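Local coordinates for tryptophan decarboxylase 1 (Oryza sativa subsp. japonica, PDB 6KHO) that catalyses the pyridoxal phosphate-dependent decarboxylation of L-tryptophan to tryptamine, and of 5-hydroxy-L-tryptophan to serotonin, and works as a homodimer, at the interface of chains A and B. Coordinates in Å, arbitrary orientation; residue numbers count along the deposited sequence, not the author numbering. Chains: chain A/B, Tryptophan decarboxylase 1.

Contact 1: the interface of chains A and B. Residues chain A 176, 214, 216, 219; chain B 378-380.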
# COMPACT_ATOMS: atom_id res chain seq x y z
N SER A 176 -6.46 -3.54 -7.04
CA SER A 176 -7.61 -2.73 -6.66
C SER A 176 -7.31 -1.24 -6.78
O SER A 176 -8.14 -0.48 -7.28
CB SER A 176 -8.06 -3.06 -5.23
OG SER A 176 -8.40 -4.43 -5.12
N HIS A 214 -12.52 -10.28 -11.26
CA HIS A 214 -12.28 -10.37 -9.83
C HIS A 214 -13.23 -9.46 -9.06
O HIS A 214 -13.52 -8.34 -9.49
CB HIS A 214 -10.83 -9.99 -9.52
CG HIS A 214 -10.34 -10.52 -8.21
ND1 HIS A 214 -10.62 -9.90 -7.01
CD2 HIS A 214 -9.59 -11.60 -7.91
CE1 HIS A 214 -10.05 -10.58 -6.03
NE2 HIS A 214 -9.42 -11.61 -6.55
N THR A 216 -12.87 -7.64 -6.66
CA THR A 216 -12.32 -6.35 -6.27
C THR A 216 -12.61 -5.24 -7.27
O THR A 216 -12.59 -4.07 -6.89
CB THR A 216 -10.81 -6.48 -6.03
OG1 THR A 216 -10.38 -5.42 -5.18
CG2 THR A 216 -10.02 -6.46 -7.35
N LYS A 219 -15.94 -3.80 -6.23
CA LYS A 219 -15.76 -3.02 -5.02
C LYS A 219 -15.14 -1.65 -5.31
O LYS A 219 -15.56 -0.64 -4.74
CB LYS A 219 -14.91 -3.81 -4.02
CG LYS A 219 -14.54 -3.03 -2.77
CD LYS A 219 -13.79 -3.91 -1.77
CE LYS A 219 -13.03 -3.06 -0.77
NZ LYS A 219 -12.07 -3.87 0.00
N VAL B 378 -8.56 -0.59 0.45
CA VAL B 378 -8.84 -0.53 -0.99
C VAL B 378 -8.69 -1.92 -1.61
O VAL B 378 -9.62 -2.43 -2.25
CB VAL B 378 -7.95 0.52 -1.68
CG1 VAL B 378 -8.41 1.91 -1.29
CG2 VAL B 378 -6.50 0.35 -1.31
N GLY B 379 -7.54 -2.57 -1.40
CA GLY B 379 -7.26 -3.86 -2.00
C GLY B 379 -7.68 -5.04 -1.14
O GLY B 379 -8.25 -4.88 -0.05
N VAL B 380 -7.41 -6.24 -1.64
CA VAL B 380 -7.68 -7.47 -0.90
C VAL B 380 -6.37 -8.17 -0.49
O VAL B 380 -6.17 -8.46 0.68
CB VAL B 380 -8.62 -8.42 -1.68
CG1 VAL B 380 -9.84 -7.61 -2.21
CG2 VAL B 380 -7.91 -9.18 -2.81
O HOH W 1 -11.59 -2.60 -4.51
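The cofactor pocket of this group II decarboxylase is completed across the dimer: a glycine-valine loop of chain B, B:Val378 to B:Val380, lies against A:Ser176 near the start of helix 175-194 and against A:His214, just before helix 215-223, and A:Thr216 and A:Lys219 within it. A:Ser176, B:Val380 and B:Gly379 belong to the pyridoxal phosphate site, whereas A:His214 contributes to serotonin binding; in this family the corresponding histidine stacks on the pyridine ring of the cofactor. Packing is tight at the glycine, whose CA sits 3.4 Å from CB of A:Ser176. With chi1 at -58°, the A:Ser176 hydroxyl points away from its own carbonyl carbon and OG also comes alongside the B:Gly379 CA. The lack of a side chain on B:Gly379 probably permits so close an approach. Next to it B:Val380 spreads its two methyl branches over different partners: CG1 lies 3.7 Å from the hydroxyl OG1 of A:Thr216, and CG2 reaches CE1 of the A:His214 imidazole at 4.1 Å, the valine and histidine side chains running past each other in opposite directions. The ring of A:His214 is steadied from its own chain, because the backbone N of A:Thr216 donates to ND1 at 3.2 Å, nearly straight (167° at H) and only 12° out of the ring plane. This bond, made at the ring's edge, would favour one rotation of the imidazole. A:Lys219 extends its chain past CG to bring NZ within 3.6 Å of the B:Val378 carbonyl O, too long to count as a bond. A water does link the chains here, joining the B:Val378 carbonyl O at 3.0 Å to both the backbone O and the OG1 hydroxyl of A:Thr216, the latter 3.1 Å from the water oxygen.

Contact 2: the interface of chains A and B. Residues chain A 61-62, 66, 88; chain B 134, 137-138, 141.
Helix 61-65 of chain A, with A:Leu66 just beyond it and A:Val88 at the end of helix 77-88, packs against one side of helix 133-149 of chain B, which presents B:Ala134, B:Glu137, B:Met138 and B:Leu141. A polar link is made at the start of helix 61-65: the backbone N of A:Leu62 donates to the carboxylate OE1 of B:Glu137 at 3.1 Å, with 162° at the hydrogen. The N-H meets OE1 on its syn side but 31° out of the carboxylate plane. A bend in the glutamate chain (chi2 -134°) brings the carboxylate towards the first turn, where it may be favoured by the helix N-terminal end. Beside this bond, CD2 of A:Leu62 presses on the backbone of B:Met138, 3.4 Å from its CA, while CB of A:Leu62 lies against CB of B:Glu137. CB of A:Leu62 also covers the centre of one face of the A:Tyr61 ring, whose hydroxyl OH reaches CB of B:Ala134 at 3.5 Å. B:Met138 bends at chi2 and chi3, turning its terminal methyl CE against two chain A residues: CE is 3.5 Å from CD1 of A:Leu66 and 3.7 Å from CG2 of A:Val88, with both side chains crossing the methionine at about a right angle. Farther along the helix, CD2 of B:Leu141 meets that same CD1 of A:Leu66 at 3.7 Å. The patch thus couples a directional bond to a mostly apolar seam, and so contributes to joining the N-terminal part of one subunit to the other in the homodimer.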
# COMPACT_ATOMS: atom_id res chain seq x y z
N TYR A 61 -6.32 -18.04 19.15
CA TYR A 61 -5.21 -18.68 19.85
C TYR A 61 -4.07 -17.70 20.13
O TYR A 61 -3.38 -17.84 21.15
CB TYR A 61 -4.70 -19.87 19.03
CG TYR A 61 -3.61 -19.50 18.05
CD1 TYR A 61 -3.93 -19.01 16.78
CD2 TYR A 61 -2.27 -19.62 18.39
CE1 TYR A 61 -2.94 -18.67 15.88
CE2 TYR A 61 -1.27 -19.27 17.50
CZ TYR A 61 -1.61 -18.80 16.25
OH TYR A 61 -0.60 -18.46 15.38
N LEU A 62 -3.86 -16.70 19.26
CA LEU A 62 -2.62 -15.94 19.30
C LEU A 62 -2.54 -15.08 20.55
O LEU A 62 -1.53 -15.12 21.28
CB LEU A 62 -2.45 -15.08 18.05
CG LEU A 62 -1.02 -14.53 17.97
CD1 LEU A 62 -0.02 -15.68 17.84
CD2 LEU A 62 -0.83 -13.52 16.83
N LEU A 66 0.69 -15.18 23.05
CA LEU A 66 1.30 -13.91 23.40
C LEU A 66 0.40 -13.29 24.45
O LEU A 66 -0.55 -13.91 24.91
CB LEU A 66 1.52 -13.09 22.13
CG LEU A 66 2.02 -13.99 21.00
CD1 LEU A 66 2.07 -13.25 19.67
CD2 LEU A 66 3.38 -14.59 21.32
N VAL A 88 3.87 -17.97 16.09
CA VAL A 88 3.44 -17.43 14.80
C VAL A 88 3.51 -18.49 13.71
O VAL A 88 2.49 -18.82 13.09
CB VAL A 88 4.28 -16.19 14.42
CG1 VAL A 88 3.90 -15.69 13.03
CG2 VAL A 88 4.16 -15.10 15.49
N ALA B 134 -2.28 -16.94 11.55
CA ALA B 134 -1.33 -16.17 12.35
C ALA B 134 -1.25 -14.73 11.89
O ALA B 134 -1.20 -13.80 12.71
CB ALA B 134 0.05 -16.85 12.30
N GLU B 137 -4.43 -12.74 13.01
CA GLU B 137 -4.45 -12.56 14.46
C GLU B 137 -3.34 -11.63 14.93
O GLU B 137 -3.54 -10.84 15.86
CB GLU B 137 -4.35 -13.91 15.16
CG GLU B 137 -5.43 -14.85 14.71
CD GLU B 137 -6.12 -15.58 15.84
OE1 GLU B 137 -5.66 -15.49 17.02
OE2 GLU B 137 -7.12 -16.26 15.53
N MET B 138 -2.15 -11.72 14.32
CA MET B 138 -1.07 -10.82 14.71
C MET B 138 -1.40 -9.37 14.36
O MET B 138 -1.08 -8.46 15.14
CB MET B 138 0.24 -11.23 14.05
CG MET B 138 1.38 -10.32 14.54
SD MET B 138 2.91 -11.14 14.93
CE MET B 138 2.58 -11.89 16.53
N LEU B 141 -3.79 -8.37 16.92
CA LEU B 141 -3.09 -8.24 18.20
C LEU B 141 -2.28 -6.96 18.26
O LEU B 141 -2.34 -6.21 19.25
CB LEU B 141 -2.18 -9.45 18.41
CG LEU B 141 -1.48 -9.45 19.77
CD1 LEU B 141 -2.52 -9.65 20.89
CD2 LEU B 141 -0.41 -10.53 19.82

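The C-alpha centres of contact 1 and contact 2 are about 25 Å apart, and the two patches share neither residues nor helices. Contact 1 joins loop 378-380 to pocket elements of the opposite subunit, whereas contact 2 is helix packing that includes no residue of the cofactor pocket. Their centres lie about 26 and 34 Å from the chain A copy of the proton donor, A:Tyr359, not necessarily the copy serving this pocket. Two-fold symmetry repeats each with the chains exchanged. Binding of pyridoxal phosphate therefore draws on both subunits, and contact 2 presumably supports that arrangement by holding the subunits together elsewhere.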